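Local atomic coordinates of receptor-like protein kinase ANXUR1 (Arabidopsis thaliana, PDB entry 6FIG), a protein that is a malectin-like receptor kinase of plant reproduction, whose extracellular region probably takes part in sensing signals at the cell surface. Residues Arg73-Tyr79 with Val123-Ala129; Phe95-Asn100 with Val135-Thr141; Ile274-Tyr280 with Tyr335-Asn339. One frame throughout, in Å; residues are numbered along the deposited sequence.

Interaction 1: residues Arg73-Tyr79 with Val123-Ala129; sequences RHLLRLY and VKEYSLA
Between R73-Y79 and V123-L128 the backbones run antiparallel, with strand axes 4.6 Å apart at closest approach and 165° between their directions. H74, L76 and L78 form hydrogen-bonded pairs with L128, Y126 and K124, each pair exchanging two N-H...O bonds. L75-S127, R77-E125 and Y79-V123 fill in as non-hydrogen-bonded pairs. The register runs through all six pairs without interruption, so no bulge breaks the ladder here.

R77 and E125 project on the same face, lie alongside each other and form a buried salt bridge. The arginine approaches side-on, both nitrogens donating to one oxygen: R77 NE to E125 OE2 is 2.8 Å, and R77 NH2 to that OE2 is 3.0 Å. NE takes the anti lone pair, NH2 comes nearly along the C-O bond, and OE2 sits only 5° out of the guanidinium plane. The glutamate reaches this place because its chain is extended, with CG anti to the backbone N (chi1 179°). Its other oxygen, OE1, is held by S187 and R190, while R77 NH1 pairs with E157; this network probably keeps both groups charged.

At one end R73 NH1 donates to S127 OG at 2.9 Å, near the guanidinium plane, while A129 CA lies over a face of that group and E163 pairs with NE. At the other end V123 CG1 stands over the Y79 ring, 4.0 Å from its centroid, in a CH-pi contact; the Y79 hydroxyl bonds to E157. The reverse face is mainly apolar: L76 CD2 meets L128 CD1 at 4.1 Å, and L78 CD1 touches the Y126 ring obliquely.

Strand 73-80 also pairs with 151-161, and strand 122-128 with 185-192. The face of L76, L78, Y126 and L128 packs against strands 95-99 and 102-108.

Interaction 2: residues Phe95-Asn100 with Val135-Thr141; sequences FTVEAN and VLSIKFT
F95 and F140 lie side by side at one end of an antiparallel ladder that belongs to the five-stranded sheet of a malectin-like beta-sandwich. The strand axes come within 4.7 Å at 170°; T96-T141 and E98-K139 are hydrogen-bonded pairs, V97-F140 and A99-I138 non-hydrogen-bonded ones.

The F95 side chain can be traced outward. Its CB rests against T141 O at 3.4 Å. CG then sits between the backbone N and the carbonyl carbon (chi1 61°), a crowded position that stands the ring beside its neighbour. CD2 approaches F140 CD2, and CE2 comes closer to that atom, 3.8 Å away. F95 CE2 arrives at the edge of the F140 ring, whereas V97 CG1 lies over one face, offset toward the rim. V97 CG2 closes on F140 CE2 at 3.7 Å, and V97 CG1 also meets I138 CG2. These apolar groups share a face that packs on strand 151-161.

The other face is polar. E98 and K139 run parallel there, but their charged ends, E98 OE1 and K139 NZ, stay 5.3 Å apart, too far for a salt bridge.

After the last bridge N100 extends the ladder: its N donates to S137 O, and its side chain carries on past the strand end, alongside 135-137. N100 OD1 takes the S137 N-H at 2.7 Å, the donor tilted from the amide plane, while N100 ND2 makes a weak 3.4 Å bond to V135 O.

Interaction 3: residues Ile274-Tyr280 with Tyr335-Asn339; sequences IDKNFTY and YVDAN. With NAG (2-acetamido-2-deoxy-beta-D-glucopyranose), chain E; FUC (alpha-L-fucopyranose), chain B; NAG (2-acetamido-2-deoxy-beta-D-glucopyranose), chain C.
One water draws together N277, Y335 and A338 with the sugars attached to N277. It lies 2.8 Å from Y335 OH and 2.7 Å from fucose O2, and accepts from A338 N; its bond to N277 OD1 is weak, and it also donates to O6 of the first N-acetylglucosamine. N277 ND2 is covalently joined to C1 of that sugar, whose O6 carries the fucose and whose O4 carries the second N-acetylglucosamine.

The fucose folds back over D337. Its O3 donates to D337 OD1 at 2.6 Å and its O2 to D337 OD2 at 2.8 Å, so each carboxylate oxygen holds one hydroxyl. D337 OD1 also accepts from N339 N in an Asx turn, although N339 is poorly ordered. A338 CB lies 3.7 Å from C5 of the first N-acetylglucosamine.

Beneath the glycan, two backbone bonds join the segments: N277 N to V336 O at 2.8 Å and V336 N to F278 O at 3.1 Å. Y335 leaves its backbone with CG opposite N (chi1 -177°) and runs past T279 and F278 until its OH reaches N277 CA. T279 OG1 meets the edge of that ring. On the inner side V336 is wedged between I274 and the Y280 ring: I274 CD1 meets V336 CG1 tip to tip at 3.8 Å, and the Y280 hydroxyl donates to D275 O.

N277, F278 and T279 spell the N-glycosylation sequon. With two fucose hydroxyls on a carboxylate and a shared water below, the core of this glycan is probably oriented in this crystal by the protein surface as well as by its covalent root.

Overall arrangement
Interactions 1 and 2 face each other across a sandwich: their centres are about 12 Å apart, and L76 CD1 meets I138 CD1 at 3.8 Å while L128 CD1 lies 3.9 Å from A99 CB. Their segments alternate along the chain, 73-79 leading to 95-100 and 123-129 to 135-141, so the polypeptide changes layer three times. Interaction 3 comes later in sequence; its centre is about 20 Å from that of interaction 1, with nearest atoms about 7 Å apart, and about 24 Å from that of interaction 2. It carries a glycan at the surface, whereas the Y79 side chain of interaction 1 lies about 7 Å from a bound calcium ion.

Interaction 1: residues Arg73-Tyr79 with Val123-Ala129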
loop_
_atom_site.group_PDB
_atom_site.type_symbol
_atom_site.label_atom_id
_atom_site.label_comp_id
_atom_site.label_asym_id
_atom_site.label_seq_id
_atom_site.Cartn_x
_atom_site.Cartn_y
_atom_site.Cartn_z
ATOM N N ARG A 73 -9.207 -5.996 13.379
ATOM C CA ARG A 73 -9.283 -7.267 12.693
ATOM C C ARG A 73 -8.055 -7.423 11.793
ATOM O O ARG A 73 -7.504 -6.412 11.330
ATOM C CB ARG A 73 -10.596 -7.283 11.882
ATOM C CG ARG A 73 -10.856 -8.505 11.050
ATOM C CD ARG A 73 -12.267 -8.560 10.502
ATOM N NE ARG A 73 -13.256 -8.945 11.497
ATOM C CZ ARG A 73 -13.526 -10.199 11.870
ATOM N NH1 ARG A 73 -12.855 -11.226 11.377
ATOM N NH2 ARG A 73 -14.473 -10.413 12.785
ATOM N N HIS A 74 -7.614 -8.670 11.605
ATOM C CA HIS A 74 -6.464 -8.975 10.734
ATOM C C HIS A 74 -6.719 -10.068 9.764
ATOM O O HIS A 74 -7.407 -11.050 10.080
ATOM C CB HIS A 74 -5.243 -9.349 11.578
ATOM C CG HIS A 74 -4.769 -8.226 12.408
ATOM N ND1 HIS A 74 -5.355 -7.910 13.613
ATOM C CD2 HIS A 74 -3.831 -7.280 12.172
ATOM C CE1 HIS A 74 -4.787 -6.816 14.090
ATOM N NE2 HIS A 74 -3.864 -6.408 13.229
ATOM N N LEU A 75 -6.165 -9.913 8.566
ATOM C CA LEU A 75 -5.966 -11.035 7.681
ATOM C C LEU A 75 -4.665 -11.729 8.043
ATOM O O LEU A 75 -3.641 -11.068 8.292
ATOM C CB LEU A 75 -5.865 -10.615 6.222
ATOM C CG LEU A 75 -7.101 -10.243 5.483
ATOM C CD1 LEU A 75 -6.789 -9.788 4.065
ATOM C CD2 LEU A 75 -8.140 -11.363 5.462
ATOM N N LEU A 76 -4.712 -13.050 8.108
ATOM C CA LEU A 76 -3.530 -13.879 8.302
ATOM C C LEU A 76 -3.473 -14.819 7.139
ATOM O O LEU A 76 -4.458 -15.546 6.880
ATOM C CB LEU A 76 -3.609 -14.655 9.609
ATOM C CG LEU A 76 -2.577 -15.765 9.816
ATOM C CD1 LEU A 76 -1.172 -15.184 9.966
ATOM C CD2 LEU A 76 -2.907 -16.585 11.054
ATOM N N ARG A 77 -2.355 -14.851 6.428
ATOM C CA ARG A 77 -2.138 -15.818 5.384
ATOM C C ARG A 77 -0.950 -16.705 5.691
ATOM O O ARG A 77 0.081 -16.211 6.144
ATOM C CB ARG A 77 -1.862 -15.156 4.043
ATOM C CG ARG A 77 -3.044 -14.380 3.520
ATOM C CD ARG A 77 -2.729 -13.689 2.227
ATOM N NE ARG A 77 -3.869 -12.873 1.832
ATOM C CZ ARG A 77 -3.801 -11.659 1.298
ATOM N NH1 ARG A 77 -2.650 -11.052 1.065
ATOM N NH2 ARG A 77 -4.927 -11.015 1.020
ATOM N N LEU A 78 -1.110 -17.979 5.397
ATOM C CA LEU A 78 -0.067 -18.981 5.568
ATOM C C LEU A 78 0.182 -19.616 4.205
ATOM O O LEU A 78 -0.754 -20.122 3.569
ATOM C CB LEU A 78 -0.509 -20.043 6.567
ATOM C CG LEU A 78 -0.922 -19.508 7.942
ATOM C CD1 LEU A 78 -1.399 -20.632 8.811
ATOM C CD2 LEU A 78 0.216 -18.763 8.634
ATOM N N TYR A 79 1.436 -19.570 3.755
ATOM C CA TYR A 79 1.848 -20.073 2.438
ATOM C C TYR A 79 2.612 -21.376 2.615
ATOM O O TYR A 79 3.573 -21.426 3.398
ATOM C CB TYR A 79 2.765 -19.066 1.731
ATOM C CG TYR A 79 2.106 -17.759 1.318
ATOM C CD1 TYR A 79 1.674 -16.828 2.256
ATOM C CD2 TYR A 79 1.926 -17.455 -0.033
ATOM C CE1 TYR A 79 1.059 -15.641 1.870
ATOM C CE2 TYR A 79 1.330 -16.261 -0.437
ATOM C CZ TYR A 79 0.906 -15.356 0.514
ATOM O OH TYR A 79 0.317 -14.184 0.076
ATOM N N VAL A 123 -2.335 -21.339 -0.240
ATOM C CA VAL A 123 -2.387 -20.157 0.594
ATOM C C VAL A 123 -3.661 -20.278 1.437
ATOM O O VAL A 123 -4.783 -20.280 0.900
ATOM C CB VAL A 123 -2.415 -18.841 -0.201
ATOM C CG1 VAL A 123 -2.322 -17.652 0.747
ATOM C CG2 VAL A 123 -1.312 -18.808 -1.256
ATOM N N LYS A 124 -3.496 -20.428 2.737
ATOM C CA LYS A 124 -4.599 -20.454 3.671
ATOM C C LYS A 124 -4.777 -19.030 4.158
ATOM O O LYS A 124 -3.816 -18.395 4.563
ATOM C CB LYS A 124 -4.313 -21.371 4.863
ATOM C CG LYS A 124 -4.030 -22.824 4.530
ATOM C CD LYS A 124 -5.260 -23.585 4.121
ATOM C CE LYS A 124 -4.927 -25.073 4.074
ATOM N NZ LYS A 124 -6.081 -25.939 3.781
ATOM N N GLU A 125 -6.004 -18.496 4.124
ATOM C CA GLU A 125 -6.249 -17.139 4.534
ATOM C C GLU A 125 -7.359 -17.111 5.563
ATOM O O GLU A 125 -8.427 -17.744 5.347
ATOM C CB GLU A 125 -6.652 -16.273 3.338
ATOM C CG GLU A 125 -6.940 -14.826 3.692
ATOM C CD GLU A 125 -7.398 -14.010 2.511
ATOM O OE1 GLU A 125 -8.616 -13.927 2.341
ATOM O OE2 GLU A 125 -6.568 -13.435 1.773
ATOM N N TYR A 126 -7.138 -16.353 6.621
ATOM C CA TYR A 126 -8.057 -16.227 7.734
ATOM C C TYR A 126 -8.292 -14.765 8.033
ATOM O O TYR A 126 -7.418 -13.935 7.814
ATOM C CB TYR A 126 -7.495 -16.936 8.965
ATOM C CG TYR A 126 -7.119 -18.344 8.686
ATOM C CD1 TYR A 126 -8.071 -19.378 8.768
ATOM C CD2 TYR A 126 -5.830 -18.683 8.303
ATOM C CE1 TYR A 126 -7.737 -20.678 8.472
ATOM C CE2 TYR A 126 -5.484 -19.977 8.004
ATOM C CZ TYR A 126 -6.437 -20.981 8.086
ATOM O OH TYR A 126 -6.116 -22.263 7.762
ATOM N N SER A 127 -9.471 -14.448 8.564
ATOM C CA SER A 127 -9.772 -13.138 9.084
ATOM C C SER A 127 -10.060 -13.290 10.564
ATOM O O SER A 127 -11.058 -13.919 10.958
ATOM C CB SER A 127 -10.945 -12.461 8.381
ATOM O OG SER A 127 -11.204 -11.197 8.976
ATOM N N LEU A 128 -9.155 -12.749 11.368
ATOM C CA LEU A 128 -9.163 -12.941 12.814
ATOM C C LEU A 128 -9.813 -11.759 13.503
ATOM O O LEU A 128 -9.371 -10.610 13.330
ATOM C CB LEU A 128 -7.732 -13.112 13.316
ATOM C CG LEU A 128 -6.958 -14.273 12.676
ATOM C CD1 LEU A 128 -5.535 -14.311 13.228
ATOM C CD2 LEU A 128 -7.671 -15.607 12.891
ATOM N N ALA A 129 -10.843 -12.023 14.304
ATOM C CA ALA A 129 -11.486 -10.966 15.074
ATOM C C ALA A 129 -10.519 -10.291 16.051
ATOM O O ALA A 129 -9.521 -10.899 16.466
ATOM C CB ALA A 129 -12.700 -11.509 15.833
HETATM O O HOH W 1 -6.901 -9.852 14.957
#

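Interaction 2: residues Phe95-Asn100 with Val135-Thr141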
loop_
_atom_site.group_PDB
_atom_site.type_symbol
_atom_site.label_atom_id
_atom_site.label_comp_id
_atom_site.label_asym_id
_atom_site.label_seq_id
_atom_site.Cartn_x
_atom_site.Cartn_y
_atom_site.Cartn_z
ATOM N N PHE A 95 0.729 -31.274 11.074
ATOM C CA PHE A 95 0.865 -30.310 12.171
ATOM C C PHE A 95 -0.354 -29.446 12.426
ATOM O O PHE A 95 -1.326 -29.428 11.646
ATOM C CB PHE A 95 2.119 -29.461 11.972
ATOM C CG PHE A 95 2.121 -28.646 10.720
ATOM C CD1 PHE A 95 2.569 -29.189 9.527
ATOM C CD2 PHE A 95 1.765 -27.305 10.756
ATOM C CE1 PHE A 95 2.620 -28.412 8.373
ATOM C CE2 PHE A 95 1.808 -26.518 9.611
ATOM C CZ PHE A 95 2.246 -27.082 8.420
ATOM N N THR A 96 -0.300 -28.754 13.558
ATOM C CA THR A 96 -1.326 -27.847 13.996
ATOM C C THR A 96 -0.773 -26.442 13.911
ATOM O O THR A 96 0.417 -26.212 14.128
ATOM C CB THR A 96 -1.758 -28.191 15.444
ATOM O OG1 THR A 96 -2.362 -29.490 15.460
ATOM C CG2 THR A 96 -2.730 -27.176 16.065
ATOM N N VAL A 97 -1.640 -25.490 13.573
ATOM C CA VAL A 97 -1.311 -24.075 13.684
ATOM C C VAL A 97 -2.430 -23.397 14.450
ATOM O O VAL A 97 -3.629 -23.564 14.105
ATOM C CB VAL A 97 -1.128 -23.367 12.327
ATOM C CG1 VAL A 97 -0.682 -21.922 12.546
ATOM C CG2 VAL A 97 -0.170 -24.138 11.424
ATOM N N GLU A 98 -2.041 -22.582 15.417
ATOM C CA GLU A 98 -2.940 -21.803 16.231
ATOM C C GLU A 98 -2.542 -20.342 16.157
ATOM O O GLU A 98 -1.338 -20.014 16.095
ATOM C CB GLU A 98 -2.881 -22.270 17.675
ATOM C CG GLU A 98 -3.428 -23.665 17.910
ATOM C CD GLU A 98 -2.941 -24.243 19.228
ATOM O OE1 GLU A 98 -1.764 -24.674 19.318
ATOM O OE2 GLU A 98 -3.728 -24.250 20.190
ATOM N N ALA A 99 -3.531 -19.455 16.179
ATOM C CA ALA A 99 -3.285 -18.010 16.227
ATOM C C ALA A 99 -4.030 -17.502 17.437
ATOM O O ALA A 99 -5.274 -17.464 17.465
ATOM C CB ALA A 99 -3.753 -17.309 14.960
ATOM N N ASN A 100 -3.260 -17.121 18.442
ATOM C CA ASN A 100 -3.750 -16.920 19.776
ATOM C C ASN A 100 -4.584 -18.143 20.206
ATOM O O ASN A 100 -4.058 -19.266 20.190
ATOM C CB ASN A 100 -4.389 -15.535 19.909
ATOM C CG ASN A 100 -3.348 -14.405 19.830
ATOM O OD1 ASN A 100 -2.147 -14.663 19.746
ATOM N ND2 ASN A 100 -3.807 -13.146 19.883
ATOM N N VAL A 135 -0.109 -8.574 20.734
ATOM C CA VAL A 135 0.738 -9.555 20.068
ATOM C C VAL A 135 -0.123 -10.672 19.485
ATOM O O VAL A 135 -1.023 -11.172 20.151
ATOM C CB VAL A 135 1.777 -10.135 21.053
ATOM C CG1 VAL A 135 2.528 -11.306 20.449
ATOM C CG2 VAL A 135 2.763 -9.049 21.472
ATOM N N LEU A 136 0.154 -11.040 18.235
ATOM C CA LEU A 136 -0.429 -12.217 17.616
ATOM C C LEU A 136 0.599 -13.333 17.758
ATOM O O LEU A 136 1.675 -13.264 17.162
ATOM C CB LEU A 136 -0.747 -11.960 16.140
ATOM C CG LEU A 136 -1.359 -13.140 15.375
ATOM C CD1 LEU A 136 -2.706 -13.535 15.975
ATOM C CD2 LEU A 136 -1.531 -12.800 13.901
ATOM N N SER A 137 0.256 -14.349 18.535
ATOM C CA SER A 137 1.076 -15.538 18.697
ATOM C C SER A 137 0.672 -16.649 17.745
ATOM O O SER A 137 -0.454 -17.138 17.829
ATOM C CB SER A 137 0.965 -16.026 20.123
ATOM O OG SER A 137 1.499 -15.040 20.993
ATOM N N ILE A 138 1.571 -17.026 16.833
ATOM C CA ILE A 138 1.270 -18.040 15.829
ATOM C C ILE A 138 2.122 -19.246 16.171
ATOM O O ILE A 138 3.358 -19.186 16.075
ATOM C CB ILE A 138 1.596 -17.592 14.396
ATOM C CG1 ILE A 138 0.873 -16.295 14.063
ATOM C CG2 ILE A 138 1.217 -18.699 13.417
ATOM C CD1 ILE A 138 1.353 -15.674 12.774
ATOM N N LYS A 139 1.461 -20.317 16.605
ATOM C CA LYS A 139 2.137 -21.502 17.144
ATOM C C LYS A 139 2.024 -22.656 16.179
ATOM O O LYS A 139 0.900 -23.031 15.789
ATOM C CB LYS A 139 1.548 -21.916 18.483
ATOM C CG LYS A 139 2.242 -23.131 19.084
ATOM C CD LYS A 139 1.771 -23.426 20.489
ATOM C CE LYS A 139 2.845 -24.220 21.196
ATOM N NZ LYS A 139 2.429 -24.827 22.484
ATOM N N PHE A 140 3.175 -23.222 15.807
ATOM C CA PHE A 140 3.281 -24.406 14.977
ATOM C C PHE A 140 3.616 -25.605 15.845
ATOM O O PHE A 140 4.631 -25.597 16.524
ATOM C CB PHE A 140 4.370 -24.224 13.903
ATOM C CG PHE A 140 3.991 -23.256 12.823
ATOM C CD1 PHE A 140 4.070 -21.884 13.034
ATOM C CD2 PHE A 140 3.509 -23.708 11.580
ATOM C CE1 PHE A 140 3.714 -20.980 12.037
ATOM C CE2 PHE A 140 3.156 -22.813 10.585
ATOM C CZ PHE A 140 3.234 -21.441 10.809
ATOM N N THR A 141 2.785 -26.641 15.833
ATOM C CA THR A 141 2.994 -27.822 16.649
ATOM C C THR A 141 2.974 -29.078 15.796
ATOM O O THR A 141 1.898 -29.484 15.346
ATOM C CB THR A 141 1.914 -27.973 17.728
ATOM O OG1 THR A 141 1.870 -26.785 18.505
ATOM C CG2 THR A 141 2.189 -29.185 18.616
HETATM O O HOH W 2 -0.239 -30.891 16.397
HETATM O O HOH W 3 -0.071 -25.255 17.349
HETATM O O HOH W 4 -0.483 -13.270 22.013
HETATM O O HOH W 5 -1.155 -19.546 19.479
#

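Interaction 3: residues Ile274-Tyr280 with Tyr335-Asn339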
loop_
_atom_site.group_PDB
_atom_site.type_symbol
_atom_site.label_atom_id
_atom_site.label_comp_id
_atom_site.label_asym_id
_atom_site.label_seq_id
_atom_site.Cartn_x
_atom_site.Cartn_y
_atom_site.Cartn_z
ATOM N N ILE A 274 -16.111 -27.996 0.363
ATOM C CA ILE A 274 -15.835 -27.372 1.667
ATOM C C ILE A 274 -15.738 -28.446 2.774
ATOM O O ILE A 274 -15.705 -29.639 2.482
ATOM C CB ILE A 274 -16.866 -26.260 1.973
ATOM C CG1 ILE A 274 -18.315 -26.727 1.768
ATOM C CG2 ILE A 274 -16.608 -25.021 1.096
ATOM C CD1 ILE A 274 -18.800 -27.831 2.671
ATOM N N ASP A 275 -15.649 -28.009 4.030
ATOM C CA ASP A 275 -15.569 -28.919 5.178
ATOM C C ASP A 275 -16.916 -28.985 5.889
ATOM O O ASP A 275 -17.530 -27.971 6.164
ATOM C CB ASP A 275 -14.512 -28.411 6.168
ATOM C CG ASP A 275 -13.114 -28.322 5.553
ATOM O OD1 ASP A 275 -12.770 -29.181 4.693
ATOM O OD2 ASP A 275 -12.340 -27.417 5.975
ATOM N N LYS A 276 -17.360 -30.185 6.221
ATOM C CA LYS A 276 -18.621 -30.368 6.940
ATOM C C LYS A 276 -18.527 -29.826 8.380
ATOM O O LYS A 276 -17.421 -29.675 8.929
ATOM C CB LYS A 276 -18.997 -31.850 6.951
ATOM C CG LYS A 276 -19.376 -32.409 5.582
ATOM C CD LYS A 276 -19.755 -33.895 5.596
ATOM C CE LYS A 276 -18.551 -34.816 5.732
ATOM N NZ LYS A 276 -18.872 -36.228 5.395
ATOM N N ASN A 277 -19.674 -29.501 8.956
ATOM C CA ASN A 277 -19.828 -29.133 10.378
ATOM C C ASN A 277 -19.398 -27.704 10.681
ATOM O O ASN A 277 -18.954 -27.405 11.797
ATOM C CB ASN A 277 -19.070 -30.071 11.339
ATOM C CG ASN A 277 -19.561 -31.484 11.323
ATOM O OD1 ASN A 277 -20.241 -31.935 10.401
ATOM N ND2 ASN A 277 -19.225 -32.200 12.387
ATOM N N PHE A 278 -19.499 -26.841 9.690
ATOM C CA PHE A 278 -19.320 -25.404 9.874
ATOM C C PHE A 278 -20.477 -24.669 9.202
ATOM O O PHE A 278 -21.085 -25.170 8.229
ATOM C CB PHE A 278 -18.025 -24.899 9.240
ATOM C CG PHE A 278 -16.775 -25.465 9.841
ATOM C CD1 PHE A 278 -16.234 -24.895 10.991
ATOM C CD2 PHE A 278 -16.136 -26.558 9.263
ATOM C CE1 PHE A 278 -15.067 -25.399 11.546
ATOM C CE2 PHE A 278 -14.972 -27.073 9.826
ATOM C CZ PHE A 278 -14.429 -26.479 10.961
ATOM N N THR A 279 -20.766 -23.483 9.722
ATOM C CA THR A 279 -21.580 -22.506 9.034
ATOM C C THR A 279 -20.697 -21.690 8.109
ATOM O O THR A 279 -19.607 -21.232 8.501
ATOM C CB THR A 279 -22.285 -21.581 10.037
ATOM O OG1 THR A 279 -23.140 -22.349 10.883
ATOM C CG2 THR A 279 -23.111 -20.520 9.325
ATOM N N TYR A 280 -21.142 -21.534 6.876
ATOM C CA TYR A 280 -20.476 -20.731 5.859
ATOM C C TYR A 280 -21.295 -19.488 5.510
ATOM O O TYR A 280 -22.533 -19.512 5.542
ATOM C CB TYR A 280 -20.246 -21.533 4.574
ATOM C CG TYR A 280 -19.273 -22.657 4.800
ATOM C CD1 TYR A 280 -17.922 -22.479 4.514
ATOM C CD2 TYR A 280 -19.689 -23.862 5.326
ATOM C CE1 TYR A 280 -17.006 -23.491 4.749
ATOM C CE2 TYR A 280 -18.770 -24.884 5.582
ATOM C CZ TYR A 280 -17.422 -24.677 5.301
ATOM O OH TYR A 280 -16.486 -25.668 5.537
ATOM N N TYR A 335 -25.484 -23.671 7.348
ATOM C CA TYR A 335 -24.792 -24.738 8.054
ATOM C C TYR A 335 -24.721 -25.948 7.148
ATOM O O TYR A 335 -25.751 -26.382 6.608
ATOM C CB TYR A 335 -25.482 -25.106 9.366
ATOM C CG TYR A 335 -24.731 -26.176 10.138
ATOM C CD1 TYR A 335 -23.464 -25.921 10.665
ATOM C CD2 TYR A 335 -25.266 -27.444 10.326
ATOM C CE1 TYR A 335 -22.772 -26.894 11.343
ATOM C CE2 TYR A 335 -24.575 -28.422 11.019
ATOM C CZ TYR A 335 -23.321 -28.135 11.531
ATOM O OH TYR A 335 -22.621 -29.093 12.223
ATOM N N VAL A 336 -23.528 -26.487 6.956
ATOM C CA VAL A 336 -23.341 -27.708 6.193
ATOM C C VAL A 336 -23.178 -28.864 7.145
ATOM O O VAL A 336 -22.157 -28.979 7.809
ATOM C CB VAL A 336 -22.149 -27.608 5.241
ATOM C CG1 VAL A 336 -21.929 -28.948 4.520
ATOM C CG2 VAL A 336 -22.378 -26.461 4.283
ATOM N N ASP A 337 -24.191 -29.733 7.150
ATOM C CA ASP A 337 -24.382 -30.772 8.165
ATOM C C ASP A 337 -23.589 -32.005 7.789
ATOM O O ASP A 337 -23.308 -32.250 6.607
ATOM C CB ASP A 337 -25.876 -31.142 8.268
ATOM C CG ASP A 337 -26.199 -31.979 9.499
ATOM O OD1 ASP A 337 -26.283 -33.225 9.387
ATOM O OD2 ASP A 337 -26.380 -31.403 10.583
ATOM N N ALA A 338 -23.262 -32.794 8.807
ATOM C CA ALA A 338 -22.488 -34.019 8.647
ATOM C C ALA A 338 -23.100 -35.047 7.665
ATOM O O ALA A 338 -22.356 -35.826 7.074
ATOM C CB ALA A 338 -22.260 -34.649 10.008
ATOM N N ASN A 339 -24.424 -35.045 7.481
ATOM C CA ASN A 339 -25.057 -35.857 6.403
ATOM C C ASN A 339 -25.461 -35.019 5.184
ATOM O O ASN A 339 -24.797 -35.084 4.141
ATOM C CB ASN A 339 -26.202 -36.772 6.908
ATOM C CG ASN A 339 -27.137 -36.098 7.899
ATOM O OD1 ASN A 339 -27.663 -35.018 7.634
ATOM N ND2 ASN A 339 -27.371 -36.754 9.038
HETATM C C1 NAG E . -19.573 -33.579 12.593
HETATM C C2 NAG E . -18.443 -34.259 13.369
HETATM C C3 NAG E . -18.778 -35.717 13.631
HETATM C C4 NAG E . -20.142 -35.792 14.310
HETATM C C5 NAG E . -21.213 -34.996 13.545
HETATM C C6 NAG E . -22.514 -34.949 14.327
HETATM C C7 NAG E . -16.188 -33.387 12.890
HETATM C C8 NAG E . -15.029 -33.515 11.931
HETATM N N2 NAG E . -17.218 -34.196 12.606
HETATM O O3 NAG E . -17.790 -36.347 14.454
HETATM O O4 NAG E . -20.573 -37.144 14.545
HETATM O O5 NAG E . -20.769 -33.662 13.359
HETATM O O6 NAG E . -23.560 -34.334 13.548
HETATM O O7 NAG E . -16.158 -32.608 13.849
HETATM C C1 FUC B . -24.764 -34.268 14.340
HETATM C C2 FUC B . -25.891 -33.687 13.487
HETATM C C3 FUC B . -26.285 -34.665 12.384
HETATM C C4 FUC B . -26.646 -36.027 12.964
HETATM C C5 FUC B . -25.491 -36.514 13.832
HETATM C C6 FUC B . -25.763 -37.839 14.526
HETATM O O2 FUC B . -25.438 -32.463 12.941
HETATM O O3 FUC B . -27.355 -34.099 11.607
HETATM O O4 FUC B . -27.824 -35.967 13.774
HETATM O O5 FUC B . -25.226 -35.520 14.829
HETATM C C1 NAG C . -20.700 -38.029 13.417
HETATM C C2 NAG C . -20.663 -39.409 14.049
HETATM C C3 NAG C . -20.790 -40.464 12.974
HETATM C C4 NAG C . -22.040 -40.229 12.141
HETATM C C5 NAG C . -22.138 -38.807 11.617
HETATM C C6 NAG C . -23.540 -38.664 11.007
HETATM C C7 NAG C . -19.315 -39.802 16.077
HETATM C C8 NAG C . -17.904 -39.854 16.586
HETATM N N2 NAG C . -19.411 -39.536 14.776
HETATM O O3 NAG C . -20.879 -41.735 13.600
HETATM O O4 NAG C . -22.044 -41.129 11.025
HETATM O O5 NAG C . -21.898 -37.847 12.662
HETATM O O6 NAG C . -23.757 -37.322 10.631
HETATM O O7 NAG C . -20.265 -40.010 16.817
HETATM O O HOH W 6 -23.101 -31.806 11.789
#